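Threonine synthase (Brucella melitensis bv. 1, PDB 4F4F) probably catalyses the pyridoxal-phosphate-dependent conversion of O-phospho-L-homoserine and water to L-threonine and phosphate, the last step of threonine biosynthesis. Local coordinates at residues F166-N171 / Q203-G208. Numbering follows the deposited sequence.
Sequences FILFPN and QNLVKG
Leu168, on the strand 163-170, reaches across to the helix 199-211 and meets Leu205 and Val206 with both its methyl groups. Its bond from CA to CB is directed toward the helix, and chi1 of -67° sets CG anti to the carbonyl carbon, beside the backbone N. CB and CG stand farther back, touching neither residue, and carry the two methyls. CD1 meets Val206 alone, 4.3 Å from its CG2. CD2 lies 3.9 Å from Leu205 CB and 4.0 Å from Leu205 CD1, so it packs against both the root and one tip of that side chain; the two leucines cross at about a right angle. The same methyl lies 4.2 Å from Val206 CG2. Leucine suits the strand position because the extra carbon before its branch lets the methyls meet the helix side chains partway across the 8.1 Å between the CA atoms of Leu168 and Val206. Val206, branched at CB, keeps its methyls close to the helix and also touches Val142 and Ala144 of strand 139-144, whereas Leu205 leans on Ile195 of strand 190-196. Following strand 190-196, this helix thus packs on three neighbouring parallel strands, the layered alpha/beta packing of the pyridoxal-phosphate-dependent fold of this family.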
# COMPACT_ATOMS: atom_id res chain seq x y z
N PHE A 166 -9.92 -8.57 -13.26
CA PHE A 166 -9.40 -8.26 -14.57
C PHE A 166 -8.35 -7.16 -14.41
O PHE A 166 -8.65 -6.07 -13.91
CB PHE A 166 -10.53 -7.78 -15.52
CG PHE A 166 -11.68 -8.75 -15.64
CD1 PHE A 166 -12.56 -8.92 -14.59
CD2 PHE A 166 -11.84 -9.52 -16.78
CE1 PHE A 166 -13.60 -9.84 -14.69
CE2 PHE A 166 -12.87 -10.43 -16.88
CZ PHE A 166 -13.76 -10.59 -15.84
N ILE A 167 -7.12 -7.47 -14.79
CA ILE A 167 -6.03 -6.52 -14.75
C ILE A 167 -5.52 -6.29 -16.16
O ILE A 167 -5.16 -7.26 -16.89
CB ILE A 167 -4.89 -7.03 -13.89
CG1 ILE A 167 -5.32 -7.19 -12.41
CG2 ILE A 167 -3.67 -6.10 -14.06
CD1 ILE A 167 -5.73 -5.91 -11.68
N LEU A 168 -5.51 -5.03 -16.55
CA LEU A 168 -5.01 -4.61 -17.83
C LEU A 168 -3.56 -4.13 -17.65
O LEU A 168 -3.27 -3.31 -16.74
CB LEU A 168 -5.89 -3.46 -18.37
CG LEU A 168 -7.35 -3.71 -18.78
CD1 LEU A 168 -8.24 -4.16 -17.63
CD2 LEU A 168 -7.94 -2.48 -19.43
N PHE A 169 -2.68 -4.61 -18.51
CA PHE A 169 -1.28 -4.21 -18.53
C PHE A 169 -0.78 -4.08 -19.96
O PHE A 169 -1.37 -4.68 -20.87
CB PHE A 169 -0.43 -5.21 -17.75
CG PHE A 169 -0.41 -6.60 -18.32
CD1 PHE A 169 0.55 -6.96 -19.24
CD2 PHE A 169 -1.31 -7.56 -17.87
CE1 PHE A 169 0.59 -8.23 -19.75
CE2 PHE A 169 -1.29 -8.85 -18.41
CZ PHE A 169 -0.34 -9.17 -19.34
N PRO A 170 0.27 -3.29 -20.18
CA PRO A 170 0.67 -3.02 -21.56
C PRO A 170 1.42 -4.18 -22.18
O PRO A 170 2.41 -4.67 -21.62
CB PRO A 170 1.55 -1.79 -21.44
CG PRO A 170 2.05 -1.81 -20.03
CD PRO A 170 0.94 -2.40 -19.22
N ASN A 171 0.96 -4.61 -23.35
CA ASN A 171 1.53 -5.73 -24.05
C ASN A 171 3.03 -5.51 -24.30
O ASN A 171 3.43 -4.46 -24.78
CB ASN A 171 0.77 -5.97 -25.36
CG ASN A 171 1.27 -7.16 -26.11
OD1 ASN A 171 1.93 -7.05 -27.15
ND2 ASN A 171 0.96 -8.32 -25.60
N GLN A 203 -4.84 2.65 -18.23
CA GLN A 203 -5.52 3.49 -17.23
C GLN A 203 -6.74 4.19 -17.80
O GLN A 203 -7.75 4.35 -17.12
CB GLN A 203 -4.54 4.53 -16.70
CG GLN A 203 -3.50 3.95 -15.77
CD GLN A 203 -2.57 5.01 -15.27
OE1 GLN A 203 -1.97 5.73 -16.07
NE2 GLN A 203 -2.44 5.13 -13.96
N ASN A 204 -6.65 4.60 -19.07
CA ASN A 204 -7.74 5.29 -19.75
C ASN A 204 -8.93 4.36 -20.00
O ASN A 204 -10.08 4.77 -19.83
CB ASN A 204 -7.23 5.92 -21.05
CG ASN A 204 -6.45 7.21 -20.80
OD1 ASN A 204 -6.66 7.86 -19.80
ND2 ASN A 204 -5.58 7.59 -21.72
N LEU A 205 -8.65 3.10 -20.30
CA LEU A 205 -9.69 2.10 -20.46
C LEU A 205 -10.38 1.82 -19.14
O LEU A 205 -11.60 1.62 -19.09
CB LEU A 205 -9.13 0.81 -21.04
CG LEU A 205 -8.58 0.93 -22.46
CD1 LEU A 205 -7.59 -0.21 -22.69
CD2 LEU A 205 -9.71 0.91 -23.49
N VAL A 206 -9.61 1.76 -18.06
CA VAL A 206 -10.21 1.53 -16.76
C VAL A 206 -11.10 2.69 -16.35
O VAL A 206 -12.22 2.46 -15.84
CB VAL A 206 -9.15 1.19 -15.68
CG1 VAL A 206 -9.78 1.21 -14.28
CG2 VAL A 206 -8.54 -0.19 -15.96
N LYS A 207 -10.61 3.91 -16.56
CA LYS A 207 -11.38 5.13 -16.24
C LYS A 207 -12.64 5.14 -17.10
O LYS A 207 -13.72 5.47 -16.62
CB LYS A 207 -10.53 6.39 -16.47
N GLY A 208 -12.50 4.74 -18.36
CA GLY A 208 -13.63 4.55 -19.29
C GLY A 208 -14.71 3.63 -18.72
O GLY A 208 -15.90 3.99 -18.72